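Local coordinates for genome polyprotein (Chicken sicinivirus JSY, PDB 6QWT), which is the 3D polymerase piece of a picornaviral polyprotein and probably copies viral RNA as an RNA-dependent RNA polymerase, at residues E228-D233 / I344-I349; L232-F237 / D334-A339; S239-V244 / T357-T362; V307-L312 / W327-Y332. All coordinates share one frame; numbering follows the deposited sequence.

Interaction 1 of 4, residues E228-D233 / I344-I349; sequences EVWALD and IHPSFI
Trp230 meets Pro346 and His345 where a strand of the polymerase palm packs against the N terminus of a helix. The palm core has an RRM-like fold, and helix 346-356 is the motif D helix of this family. The main apolar contact is a CH-pi interaction. Pro346 CD sits over the six-membered ring of Trp230, 3.6 Å from its centroid and 18° off the ring normal. The indole CG is anti to the carbonyl carbon (chi1 -61°), facing the helix start, and the ring beyond meets the proline. Further along the strand, Leu232 CD2 touches Pro346 CB at 4.3 Å. The aromatic pair of Trp230 and His345 is oblique, with planes at 62°. Its closest atoms are Trp230 CH2 and His345 CD2, 3.4 Å apart. The polar ends turn to other partners. Trp230 NE1 bonds to Ser343 OG, and His345 NE2 to the backbone oxygen of Pro371. With ND1 accepting and NE2 facing a carbonyl, the imidazole is probably neutral with its proton on NE2. The ring also N-caps the helix, which together with the NE2 bond holds its rotation: Ser347 N donates to His345 ND1 over 3.0 Å, tilted out of the ring plane.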
loop_
_atom_site.group_PDB
_atom_site.type_symbol
_atom_site.label_atom_id
_atom_site.label_comp_id
_atom_site.label_asym_id
_atom_site.label_seq_id
_atom_site.Cartn_x
_atom_site.Cartn_y
_atom_site.Cartn_z
ATOM N N GLU A 228 4.133 -23.659 -10.318
ATOM C CA GLU A 228 3.545 -23.303 -9.037
ATOM C C GLU A 228 3.806 -21.833 -8.744
ATOM O O GLU A 228 4.944 -21.364 -8.851
ATOM C CB GLU A 228 4.095 -24.186 -7.913
ATOM C CG GLU A 228 3.348 -25.506 -7.764
ATOM C CD GLU A 228 3.922 -26.386 -6.673
ATOM O OE1 GLU A 228 3.176 -26.731 -5.733
ATOM O OE2 GLU A 228 5.117 -26.736 -6.758
ATOM N N VAL A 229 2.746 -21.111 -8.392
ATOM C CA VAL A 229 2.818 -19.712 -7.993
ATOM C C VAL A 229 2.164 -19.594 -6.626
ATOM O O VAL A 229 1.093 -20.168 -6.400
ATOM C CB VAL A 229 2.132 -18.787 -9.017
ATOM C CG1 VAL A 229 2.286 -17.326 -8.615
ATOM C CG2 VAL A 229 2.704 -19.020 -10.412
ATOM N N TRP A 230 2.808 -18.867 -5.716
ATOM C CA TRP A 230 2.374 -18.789 -4.328
ATOM C C TRP A 230 1.983 -17.365 -3.961
ATOM O O TRP A 230 2.611 -16.399 -4.407
ATOM C CB TRP A 230 3.472 -19.284 -3.383
ATOM C CG TRP A 230 3.854 -20.708 -3.630
ATOM C CD1 TRP A 230 4.928 -21.157 -4.341
ATOM C CD2 TRP A 230 3.155 -21.873 -3.176
ATOM N NE1 TRP A 230 4.943 -22.533 -4.355
ATOM C CE2 TRP A 230 3.866 -22.996 -3.646
ATOM C CE3 TRP A 230 1.998 -22.077 -2.417
ATOM C CZ2 TRP A 230 3.459 -24.303 -3.382
ATOM C CZ3 TRP A 230 1.598 -23.375 -2.156
ATOM C CH2 TRP A 230 2.326 -24.470 -2.638
ATOM N N ALA A 231 0.937 -17.246 -3.147
ATOM C CA ALA A 231 0.525 -15.980 -2.562
ATOM C C ALA A 231 0.629 -16.074 -1.048
ATOM O O ALA A 231 0.295 -17.107 -0.459
ATOM C CB ALA A 231 -0.908 -15.614 -2.962
ATOM N N LEU A 232 1.107 -15.004 -0.422
ATOM C CA LEU A 232 1.104 -14.934 1.029
ATOM C C LEU A 232 0.950 -13.487 1.458
ATOM O O LEU A 232 1.150 -12.555 0.674
ATOM C CB LEU A 232 2.368 -15.550 1.643
ATOM C CG LEU A 232 3.744 -15.012 1.255
ATOM C CD1 LEU A 232 4.087 -13.744 2.023
ATOM C CD2 LEU A 232 4.793 -16.088 1.499
ATOM N N ASP A 233 0.575 -13.313 2.719
ATOM C CA ASP A 233 0.358 -12.000 3.296
ATOM C C ASP A 233 1.073 -11.924 4.636
ATOM O O ASP A 233 1.282 -12.938 5.306
ATOM C CB ASP A 233 -1.142 -11.709 3.470
ATOM C CG ASP A 233 -1.424 -10.248 3.766
ATOM O OD1 ASP A 233 -1.984 -9.952 4.844
ATOM O OD2 ASP A 233 -1.085 -9.393 2.919
ATOM N N ILE A 344 9.631 -23.494 -3.944
ATOM C CA ILE A 344 9.855 -23.399 -2.507
ATOM C C ILE A 344 8.511 -23.145 -1.839
ATOM O O ILE A 344 7.836 -22.153 -2.142
ATOM C CB ILE A 344 10.866 -22.293 -2.166
ATOM C CG1 ILE A 344 12.233 -22.622 -2.770
ATOM C CG2 ILE A 344 10.974 -22.114 -0.659
ATOM C CD1 ILE A 344 13.317 -21.622 -2.430
ATOM N N HIS A 345 8.116 -24.041 -0.943
ATOM C CA HIS A 345 6.811 -23.931 -0.311
ATOM C C HIS A 345 6.815 -22.791 0.706
ATOM O O HIS A 345 7.820 -22.571 1.390
ATOM C CB HIS A 345 6.442 -25.250 0.369
ATOM C CG HIS A 345 4.984 -25.393 0.672
ATOM N ND1 HIS A 345 4.418 -24.930 1.842
ATOM C CD2 HIS A 345 3.978 -25.964 -0.032
ATOM C CE1 HIS A 345 3.126 -25.203 1.841
ATOM N NE2 HIS A 345 2.833 -25.831 0.715
ATOM N N PRO A 346 5.717 -22.040 0.823
ATOM C CA PRO A 346 5.669 -20.954 1.817
ATOM C C PRO A 346 5.818 -21.435 3.248
ATOM O O PRO A 346 6.080 -20.611 4.133
ATOM C CB PRO A 346 4.295 -20.309 1.578
ATOM C CG PRO A 346 3.515 -21.319 0.806
ATOM C CD PRO A 346 4.510 -22.066 -0.019
ATOM N N SER A 347 5.649 -22.734 3.508
ATOM C CA SER A 347 5.989 -23.276 4.821
ATOM C C SER A 347 7.446 -22.999 5.162
ATOM O O SER A 347 7.766 -22.611 6.291
ATOM C CB SER A 347 5.718 -24.779 4.856
ATOM O OG SER A 347 4.392 -25.043 5.270
ATOM N N PHE A 348 8.340 -23.188 4.190
ATOM C CA PHE A 348 9.763 -22.969 4.428
ATOM C C PHE A 348 10.050 -21.507 4.748
ATOM O O PHE A 348 10.831 -21.207 5.657
ATOM C CB PHE A 348 10.562 -23.423 3.207
ATOM C CG PHE A 348 12.044 -23.249 3.350
ATOM C CD1 PHE A 348 12.663 -22.071 2.951
ATOM C CD2 PHE A 348 12.825 -24.266 3.876
ATOM C CE1 PHE A 348 14.028 -21.910 3.081
ATOM C CE2 PHE A 348 14.192 -24.111 4.003
ATOM C CZ PHE A 348 14.794 -22.933 3.606
ATOM N N ILE A 349 9.437 -20.587 4.003
ATOM C CA ILE A 349 9.658 -19.166 4.249
ATOM C C ILE A 349 9.099 -18.769 5.610
ATOM O O ILE A 349 9.727 -18.007 6.357
ATOM C CB ILE A 349 9.044 -18.332 3.108
ATOM C CG1 ILE A 349 9.775 -18.612 1.794
ATOM C CG2 ILE A 349 9.083 -16.843 3.434
ATOM C CD1 ILE A 349 9.233 -17.827 0.620
#

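Interaction 2 of 4, residues L232-F237 / D334-A339; sequences LDYSNF and DDVLYA
Leu232 and Val336 pair in the antiparallel palm sheet, where the motif A strand runs beside the motif C strand. The DxxxxD motif starts on the first strand and runs into the following helix; the GDD motif lies at the turn into the second. The backbone bonds of this hydrogen-bonded pair are both weak; Leu232 N to Val336 O measures 3.3 Å. The packed side is apolar. The side chains of Leu232 and Val336 lie side by side, and Leu232 CD2 reaches the edge of the Tyr338 ring at CE2, 3.8 Å away. Tyr234 turns its edge to the other strand, with Asp334 O in its ring plane, 3.2 Å from CD1. Phe237 CD2 packs on Asp334 CB at 3.6 Å. The other side is partly exposed and acidic. Asp233 and Asp335 lie side by side with carboxylate planes 29° apart. Asp233 CG is anti to its backbone N (chi1 -167°), and OD2 beyond it reaches toward Asp335. Asp233 OD2 and Asp335 OD1, both acceptors, approach to 3.3 Å without a hydrogen bond. In related polymerases, aspartates of motifs A and C hold the catalytic metals. A water lies doubtfully close to Tyr234 O and Asp334 OD2, and accepts from Phe237 N at 3.0 Å.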
loop_
_atom_site.group_PDB
_atom_site.type_symbol
_atom_site.label_atom_id
_atom_site.label_comp_id
_atom_site.label_asym_id
_atom_site.label_seq_id
_atom_site.Cartn_x
_atom_site.Cartn_y
_atom_site.Cartn_z
ATOM N N LEU A 232 1.107 -15.004 -0.422
ATOM C CA LEU A 232 1.104 -14.934 1.029
ATOM C C LEU A 232 0.950 -13.487 1.458
ATOM O O LEU A 232 1.150 -12.555 0.674
ATOM C CB LEU A 232 2.368 -15.550 1.643
ATOM C CG LEU A 232 3.744 -15.012 1.255
ATOM C CD1 LEU A 232 4.087 -13.744 2.023
ATOM C CD2 LEU A 232 4.793 -16.088 1.499
ATOM N N ASP A 233 0.575 -13.313 2.719
ATOM C CA ASP A 233 0.358 -12.000 3.296
ATOM C C ASP A 233 1.073 -11.924 4.636
ATOM O O ASP A 233 1.282 -12.938 5.306
ATOM C CB ASP A 233 -1.142 -11.709 3.470
ATOM C CG ASP A 233 -1.424 -10.248 3.766
ATOM O OD1 ASP A 233 -1.984 -9.952 4.844
ATOM O OD2 ASP A 233 -1.085 -9.393 2.919
ATOM N N TYR A 234 1.458 -10.714 5.014
ATOM C CA TYR A 234 2.058 -10.467 6.314
ATOM C C TYR A 234 1.002 -9.937 7.272
ATOM O O TYR A 234 0.122 -9.165 6.879
ATOM C CB TYR A 234 3.204 -9.459 6.214
ATOM C CG TYR A 234 4.407 -9.912 5.417
ATOM C CD1 TYR A 234 4.374 -9.951 4.027
ATOM C CD2 TYR A 234 5.587 -10.274 6.053
ATOM C CE1 TYR A 234 5.476 -10.354 3.297
ATOM C CE2 TYR A 234 6.696 -10.676 5.332
ATOM C CZ TYR A 234 6.637 -10.714 3.957
ATOM O OH TYR A 234 7.742 -11.113 3.240
ATOM N N SER A 235 1.091 -10.355 8.528
ATOM C CA SER A 235 0.347 -9.723 9.607
ATOM C C SER A 235 1.266 -8.736 10.309
ATOM O O SER A 235 2.382 -9.094 10.706
ATOM C CB SER A 235 -0.189 -10.761 10.594
ATOM O OG SER A 235 0.717 -11.838 10.752
ATOM N N ASN A 236 0.811 -7.487 10.433
ATOM C CA ASN A 236 1.577 -6.423 11.091
ATOM C C ASN A 236 2.911 -6.174 10.385
ATOM O O ASN A 236 3.947 -5.982 11.026
ATOM C CB ASN A 236 1.794 -6.733 12.575
ATOM C CG ASN A 236 0.606 -7.437 13.200
ATOM O OD1 ASN A 236 -0.455 -6.841 13.393
ATOM N ND2 ASN A 236 0.778 -8.715 13.523
ATOM N N PHE A 237 2.877 -6.173 9.049
ATOM C CA PHE A 237 4.077 -5.904 8.261
ATOM C C PHE A 237 4.675 -4.544 8.600
ATOM O O PHE A 237 5.899 -4.403 8.706
ATOM C CB PHE A 237 3.737 -5.985 6.773
ATOM C CG PHE A 237 4.936 -5.973 5.862
ATOM C CD1 PHE A 237 5.969 -6.881 6.037
ATOM C CD2 PHE A 237 5.017 -5.062 4.821
ATOM C CE1 PHE A 237 7.070 -6.874 5.194
ATOM C CE2 PHE A 237 6.113 -5.050 3.974
ATOM C CZ PHE A 237 7.141 -5.957 4.160
ATOM N N ASP A 334 2.477 -5.439 1.723
ATOM C CA ASP A 334 2.709 -6.762 2.280
ATOM C C ASP A 334 2.137 -7.865 1.397
ATOM O O ASP A 334 2.301 -9.042 1.724
ATOM C CB ASP A 334 2.115 -6.850 3.685
ATOM C CG ASP A 334 0.720 -6.284 3.752
ATOM O OD1 ASP A 334 0.210 -5.849 2.699
ATOM O OD2 ASP A 334 0.136 -6.266 4.855
ATOM N N ASP A 335 1.477 -7.515 0.292
ATOM C CA ASP A 335 0.924 -8.506 -0.618
ATOM C C ASP A 335 2.008 -9.002 -1.570
ATOM O O ASP A 335 2.804 -8.211 -2.080
ATOM C CB ASP A 335 -0.247 -7.922 -1.406
ATOM C CG ASP A 335 -1.426 -7.594 -0.523
ATOM O OD1 ASP A 335 -2.131 -8.533 -0.097
ATOM O OD2 ASP A 335 -1.640 -6.398 -0.250
ATOM N N VAL A 336 2.032 -10.314 -1.809
ATOM C CA VAL A 336 3.155 -10.973 -2.465
ATOM C C VAL A 336 2.641 -12.085 -3.353
ATOM O O VAL A 336 1.833 -12.923 -2.933
ATOM C CB VAL A 336 4.170 -11.568 -1.469
ATOM C CG1 VAL A 336 5.135 -12.486 -2.242
ATOM C CG2 VAL A 336 4.885 -10.471 -0.743
ATOM N N LEU A 337 3.164 -12.107 -4.571
ATOM C CA LEU A 337 3.215 -13.318 -5.365
ATOM C C LEU A 337 4.670 -13.706 -5.591
ATOM O O LEU A 337 5.519 -12.841 -5.819
ATOM C CB LEU A 337 2.508 -13.153 -6.725
ATOM C CG LEU A 337 1.027 -12.774 -6.752
ATOM C CD1 LEU A 337 0.549 -12.697 -8.203
ATOM C CD2 LEU A 337 0.215 -13.785 -5.972
ATOM N N TYR A 338 4.967 -15.005 -5.544
ATOM C CA TYR A 338 6.316 -15.454 -5.867
ATOM C C TYR A 338 6.250 -16.837 -6.494
ATOM O O TYR A 338 5.277 -17.578 -6.323
ATOM C CB TYR A 338 7.231 -15.441 -4.632
ATOM C CG TYR A 338 7.087 -16.620 -3.692
ATOM C CD1 TYR A 338 7.783 -17.802 -3.920
ATOM C CD2 TYR A 338 6.286 -16.541 -2.557
ATOM C CE1 TYR A 338 7.668 -18.877 -3.062
ATOM C CE2 TYR A 338 6.168 -17.613 -1.694
ATOM C CZ TYR A 338 6.861 -18.778 -1.952
ATOM O OH TYR A 338 6.748 -19.850 -1.095
ATOM N N ALA A 339 7.305 -17.169 -7.230
ATOM C CA ALA A 339 7.444 -18.470 -7.860
ATOM C C ALA A 339 8.926 -18.748 -8.047
ATOM O O ALA A 339 9.685 -17.853 -8.430
ATOM C CB ALA A 339 6.708 -18.513 -9.202
HETATM O O HOH W 1 0.565 -6.809 7.249
#

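Interaction 3 of 4, residues S239-V244 / T357-T362; sequences STIPSV and TNYKVT
Tyr359 swings toward Thr240 and Pro242 with CG anti to the carbonyl carbon (chi1 -65°). Thr240 has OG1 between its backbone N and carbonyl carbon (chi1 52°), which sets OG1 at the edge of the Tyr359 ring, 3.4 Å from CD1. An ST turn shapes the partner segment, which joins helix 346-356 to the edge strand 360-362 of the palm sheet. In it, Thr357 OG1 accepts from Tyr359 N over 3.0 Å. Thr240 OG1 also hydrogen-bonds to the backbone O of Asn236, just before the short helix 237-240. The methyl group CG2 of Thr240 presses on Asn358 O at 3.2 Å. At its far end the tyrosine meets the turn between helices 237-240 and 243-256. Pro242 CD lies 3.3 Å from Tyr359 OH, and Ile241 CG1 lies in the ring plane at the edge. The phenol oxygen also bonds to Ser311 OG on helix 298-316. Two waters donate to Thr240 O. One accepts from the side-chain ND2 of Asn358 over 2.9 Å, which helps to orient the amide. The other accepts from the backbone N of Asn358 and sits 3.2 Å above the Tyr359 plane, over the ring centre.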
loop_
_atom_site.group_PDB
_atom_site.type_symbol
_atom_site.label_atom_id
_atom_site.label_comp_id
_atom_site.label_asym_id
_atom_site.label_seq_id
_atom_site.Cartn_x
_atom_site.Cartn_y
_atom_site.Cartn_z
ATOM N N SER A 239 4.809 -2.985 11.295
ATOM C CA SER A 239 5.483 -2.952 12.586
ATOM C C SER A 239 6.681 -3.889 12.660
ATOM O O SER A 239 7.628 -3.607 13.401
ATOM C CB SER A 239 4.501 -3.308 13.709
ATOM O OG SER A 239 3.534 -2.288 13.883
ATOM N N THR A 240 6.672 -4.982 11.900
ATOM C CA THR A 240 7.675 -6.028 12.040
ATOM C C THR A 240 8.894 -5.835 11.145
ATOM O O THR A 240 9.869 -6.582 11.291
ATOM C CB THR A 240 7.048 -7.394 11.750
ATOM O OG1 THR A 240 6.365 -7.345 10.492
ATOM C CG2 THR A 240 6.057 -7.763 12.844
ATOM N N ILE A 241 8.869 -4.874 10.226
ATOM C CA ILE A 241 10.013 -4.644 9.347
ATOM C C ILE A 241 11.187 -4.161 10.188
ATOM O O ILE A 241 11.070 -3.149 10.898
ATOM C CB ILE A 241 9.683 -3.636 8.237
ATOM C CG1 ILE A 241 8.792 -4.279 7.174
ATOM C CG2 ILE A 241 10.964 -3.119 7.603
ATOM C CD1 ILE A 241 8.114 -3.267 6.281
ATOM N N PRO A 242 12.324 -4.844 10.150
ATOM C CA PRO A 242 13.464 -4.428 10.969
ATOM C C PRO A 242 14.215 -3.254 10.360
ATOM O O PRO A 242 14.268 -3.078 9.140
ATOM C CB PRO A 242 14.340 -5.685 11.015
ATOM C CG PRO A 242 14.001 -6.420 9.778
ATOM C CD PRO A 242 12.556 -6.138 9.486
ATOM N N SER A 243 14.803 -2.448 11.249
ATOM C CA SER A 243 15.565 -1.279 10.825
ATOM C C SER A 243 16.670 -1.654 9.846
ATOM O O SER A 243 16.952 -0.907 8.901
ATOM C CB SER A 243 16.169 -0.580 12.045
ATOM O OG SER A 243 15.226 0.270 12.664
ATOM N N VAL A 244 17.306 -2.806 10.061
ATOM C CA VAL A 244 18.508 -3.152 9.312
ATOM C C VAL A 244 18.218 -3.277 7.820
ATOM O O VAL A 244 19.076 -2.959 6.987
ATOM C CB VAL A 244 19.130 -4.439 9.899
ATOM C CG1 VAL A 244 18.190 -5.627 9.726
ATOM C CG2 VAL A 244 20.500 -4.710 9.288
ATOM N N THR A 357 13.546 -13.550 12.042
ATOM C CA THR A 357 12.951 -12.222 11.952
ATOM C C THR A 357 11.764 -12.096 12.896
ATOM O O THR A 357 11.488 -13.001 13.691
ATOM C CB THR A 357 12.499 -11.916 10.518
ATOM O OG1 THR A 357 11.307 -12.653 10.229
ATOM C CG2 THR A 357 13.579 -12.289 9.504
ATOM N N ASN A 358 11.060 -10.969 12.810
ATOM C CA ASN A 358 9.799 -10.762 13.504
ATOM C C ASN A 358 8.597 -10.905 12.579
ATOM O O ASN A 358 7.463 -10.681 13.015
ATOM C CB ASN A 358 9.783 -9.382 14.170
ATOM C CG ASN A 358 10.790 -9.264 15.301
ATOM O OD1 ASN A 358 11.019 -10.217 16.046
ATOM N ND2 ASN A 358 11.399 -8.090 15.433
ATOM N N TYR A 359 8.819 -11.270 11.318
ATOM C CA TYR A 359 7.725 -11.428 10.369
ATOM C C TYR A 359 6.868 -12.636 10.732
ATOM O O TYR A 359 7.388 -13.715 11.032
ATOM C CB TYR A 359 8.267 -11.600 8.953
ATOM C CG TYR A 359 8.995 -10.409 8.373
ATOM C CD1 TYR A 359 8.464 -9.128 8.457
ATOM C CD2 TYR A 359 10.205 -10.577 7.712
ATOM C CE1 TYR A 359 9.133 -8.042 7.906
ATOM C CE2 TYR A 359 10.876 -9.504 7.163
ATOM C CZ TYR A 359 10.337 -8.241 7.258
ATOM O OH TYR A 359 11.019 -7.183 6.702
ATOM N N LYS A 360 5.551 -12.453 10.695
ATOM C CA LYS A 360 4.588 -13.544 10.823
ATOM C C LYS A 360 3.800 -13.591 9.522
ATOM O O LYS A 360 3.040 -12.665 9.217
ATOM C CB LYS A 360 3.660 -13.342 12.022
ATOM C CG LYS A 360 4.352 -13.331 13.378
ATOM C CD LYS A 360 3.359 -12.971 14.484
ATOM C CE LYS A 360 4.036 -12.865 15.845
ATOM N NZ LYS A 360 3.487 -11.743 16.669
ATOM N N VAL A 361 3.979 -14.654 8.751
ATOM C CA VAL A 361 3.445 -14.725 7.398
ATOM C C VAL A 361 2.344 -15.777 7.343
ATOM O O VAL A 361 2.411 -16.803 8.031
ATOM C CB VAL A 361 4.569 -15.007 6.381
ATOM C CG1 VAL A 361 4.833 -16.491 6.242
ATOM C CG2 VAL A 361 4.227 -14.392 5.057
ATOM N N THR A 362 1.308 -15.498 6.543
ATOM C CA THR A 362 0.098 -16.314 6.481
ATOM C C THR A 362 -0.431 -16.398 5.050
ATOM O O THR A 362 -0.013 -15.614 4.186
ATOM C CB THR A 362 -0.995 -15.737 7.390
ATOM O OG1 THR A 362 -1.271 -14.385 7.007
ATOM C CG2 THR A 362 -0.585 -15.786 8.862
HETATM O O HOH W 2 10.845 -8.930 10.797
HETATM O O HOH W 3 11.459 -6.212 13.263
#

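Interaction 4 of 4, residues V307-L312 / W327-Y332; sequences VNNISL and WRILCY
Asn308 and Asn309 present flat amide groups to Cys331 and Ile329. Cys331 SG lies over one face of the Asn308 amide, nearly above CG at 3.7 Å. The Asn309 amide has Ile329 CG2 on one side, offset toward OD1 and 3.5 Å from it. Cys331 SG is on the same side of that amide, 3.5 Å from ND2, but lies obliquely. The Asn309 and Ile329 side chains slide past each other in opposite directions. Both ND2 groups are held elsewhere. Asn308 ND2 bonds to Gly333 O, in the turn of the motif C hairpin, and Asn308 OD1 bonds weakly with Tyr234 OH. Asn309 ND2 bonds to Gly205 O and to Ser305 O one helical turn back. These bonds probably set the amide flips. The sulfur touches both asparagine amides, placed there with SG anti to the carbonyl carbon (chi1 -72°). Leu312 adds the apolar side-chain contacts: its CD1 touches Ile329 CG2 at 3.9 Å and Cys331 SG at 4.1 Å. Every touching residue is buried. The contact lays the motif B helix of the palm across an edge strand of the sheet, with axes 8.7 Å apart and directions 140° apart. On the same helix, Ile310 packs on helix 70-81 and Val307 on helix 243-256, while Asn308 and Leu312 also reach Val336 of the next strand, 335-340.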
loop_
_atom_site.group_PDB
_atom_site.type_symbol
_atom_site.label_atom_id
_atom_site.label_comp_id
_atom_site.label_asym_id
_atom_site.label_seq_id
_atom_site.Cartn_x
_atom_site.Cartn_y
_atom_site.Cartn_z
ATOM N N VAL A 307 11.742 -3.731 0.454
ATOM C CA VAL A 307 11.914 -4.451 1.717
ATOM C C VAL A 307 11.362 -5.867 1.601
ATOM O O VAL A 307 12.003 -6.843 2.007
ATOM C CB VAL A 307 11.239 -3.685 2.870
ATOM C CG1 VAL A 307 11.098 -4.585 4.097
ATOM C CG2 VAL A 307 12.017 -2.430 3.207
ATOM N N ASN A 308 10.157 -5.993 1.050
ATOM C CA ASN A 308 9.541 -7.307 0.910
ATOM C C ASN A 308 10.366 -8.214 0.003
ATOM O O ASN A 308 10.583 -9.388 0.321
ATOM C CB ASN A 308 8.122 -7.140 0.374
ATOM C CG ASN A 308 7.197 -8.235 0.828
ATOM O OD1 ASN A 308 7.639 -9.318 1.208
ATOM N ND2 ASN A 308 5.901 -7.946 0.834
ATOM N N ASN A 309 10.831 -7.687 -1.134
ATOM C CA ASN A 309 11.664 -8.479 -2.035
ATOM C C ASN A 309 12.921 -8.966 -1.324
ATOM O O ASN A 309 13.267 -10.151 -1.393
ATOM C CB ASN A 309 12.037 -7.657 -3.271
ATOM C CG ASN A 309 11.031 -7.801 -4.405
ATOM O OD1 ASN A 309 11.299 -8.460 -5.415
ATOM N ND2 ASN A 309 9.871 -7.172 -4.248
ATOM N N ILE A 310 13.610 -8.058 -0.621
ATOM C CA ILE A 310 14.847 -8.412 0.073
ATOM C C ILE A 310 14.583 -9.485 1.122
ATOM O O ILE A 310 15.326 -10.469 1.236
ATOM C CB ILE A 310 15.484 -7.161 0.709
ATOM C CG1 ILE A 310 15.710 -6.069 -0.341
ATOM C CG2 ILE A 310 16.774 -7.519 1.426
ATOM C CD1 ILE A 310 17.021 -6.126 -1.023
ATOM N N SER A 311 13.524 -9.305 1.912
ATOM C CA SER A 311 13.232 -10.242 2.992
ATOM C C SER A 311 12.931 -11.633 2.449
ATOM O O SER A 311 13.464 -12.633 2.942
ATOM C CB SER A 311 12.068 -9.715 3.831
ATOM O OG SER A 311 12.353 -8.413 4.307
ATOM N N LEU A 312 12.078 -11.716 1.420
ATOM C CA LEU A 312 11.764 -13.008 0.814
ATOM C C LEU A 312 13.011 -13.679 0.254
ATOM O O LEU A 312 13.228 -14.878 0.466
ATOM C CB LEU A 312 10.721 -12.832 -0.288
ATOM C CG LEU A 312 9.309 -12.446 0.145
ATOM C CD1 LEU A 312 8.549 -11.821 -1.020
ATOM C CD2 LEU A 312 8.563 -13.655 0.700
ATOM N N TRP A 327 13.559 -17.426 -10.477
ATOM C CA TRP A 327 12.585 -16.966 -9.502
ATOM C C TRP A 327 11.997 -15.642 -9.969
ATOM O O TRP A 327 12.623 -14.907 -10.740
ATOM C CB TRP A 327 13.218 -16.811 -8.111
ATOM C CG TRP A 327 14.397 -15.886 -8.091
ATOM C CD1 TRP A 327 15.708 -16.224 -8.274
ATOM C CD2 TRP A 327 14.375 -14.468 -7.887
ATOM N NE1 TRP A 327 16.504 -15.105 -8.192
ATOM C CE2 TRP A 327 15.709 -14.014 -7.955
ATOM C CE3 TRP A 327 13.357 -13.539 -7.650
ATOM C CZ2 TRP A 327 16.049 -12.672 -7.796
ATOM C CZ3 TRP A 327 13.700 -12.205 -7.492
ATOM C CH2 TRP A 327 15.032 -11.785 -7.566
ATOM N N ARG A 328 10.787 -15.349 -9.496
ATOM C CA ARG A 328 10.151 -14.065 -9.750
ATOM C C ARG A 328 9.297 -13.690 -8.549
ATOM O O ARG A 328 8.575 -14.530 -8.008
ATOM C CB ARG A 328 9.293 -14.090 -11.020
ATOM C CG ARG A 328 8.398 -12.863 -11.180
ATOM C CD ARG A 328 7.708 -12.847 -12.531
ATOM N NE ARG A 328 8.658 -12.724 -13.632
ATOM C CZ ARG A 328 9.193 -11.573 -14.030
ATOM N NH1 ARG A 328 8.871 -10.443 -13.414
ATOM N NH2 ARG A 328 10.050 -11.552 -15.041
ATOM N N ILE A 329 9.387 -12.427 -8.140
ATOM C CA ILE A 329 8.613 -11.896 -7.025
ATOM C C ILE A 329 7.818 -10.695 -7.520
ATOM O O ILE A 329 8.299 -9.924 -8.357
ATOM C CB ILE A 329 9.526 -11.514 -5.837
ATOM C CG1 ILE A 329 10.174 -12.767 -5.238
ATOM C CG2 ILE A 329 8.745 -10.767 -4.764
ATOM C CD1 ILE A 329 11.220 -12.478 -4.165
ATOM N N LEU A 330 6.585 -10.558 -7.031
ATOM C CA LEU A 330 5.760 -9.388 -7.315
ATOM C C LEU A 330 5.079 -8.962 -6.023
ATOM O O LEU A 330 4.333 -9.744 -5.426
ATOM C CB LEU A 330 4.723 -9.677 -8.403
ATOM C CG LEU A 330 3.950 -8.464 -8.931
ATOM C CD1 LEU A 330 4.864 -7.517 -9.697
ATOM C CD2 LEU A 330 2.805 -8.928 -9.811
ATOM N N CYS A 331 5.335 -7.727 -5.603
ATOM C CA CYS A 331 4.929 -7.234 -4.298
ATOM C C CYS A 331 4.149 -5.935 -4.442
ATOM O O CYS A 331 4.452 -5.099 -5.300
ATOM C CB CYS A 331 6.154 -7.002 -3.395
ATOM S SG CYS A 331 6.967 -8.502 -2.807
ATOM N N TYR A 332 3.141 -5.778 -3.586
ATOM C CA TYR A 332 2.484 -4.489 -3.356
ATOM C C TYR A 332 2.241 -4.396 -1.852
ATOM O O TYR A 332 1.310 -5.016 -1.333
ATOM C CB TYR A 332 1.182 -4.348 -4.140
ATOM C CG TYR A 332 0.738 -2.903 -4.347
ATOM C CD1 TYR A 332 0.360 -2.440 -5.605
ATOM C CD2 TYR A 332 0.700 -2.004 -3.285
ATOM C CE1 TYR A 332 -0.040 -1.124 -5.796
ATOM C CE2 TYR A 332 0.305 -0.690 -3.467
ATOM C CZ TYR A 332 -0.064 -0.256 -4.723
ATOM O OH TYR A 332 -0.458 1.049 -4.902
#

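In the fold
From the N terminus, strand 230-235 supplies the first segments of interactions 1 and 2, which share Leu232 and Asp233. The chain then passes 239-244, where interaction 3 begins, and helix 298-316, where interaction 4 begins. Interaction 4 closes first, at strand 327-332, so its loop lies within those of all the others. Interaction 2 closes next, at strand 335-340, and interaction 1 at the start of helix 346-356. Interaction 3 closes last, at 357-362, and crosses both 1 and 2. Together they tie the four-stranded palm sheet to helices 298-316 and 346-356 and to the turn after helix 237-240. Direct bonds link them: Tyr338 OH to Ile344 O, Leu337 N to Leu330 O, and Asp233 N to Thr362 O.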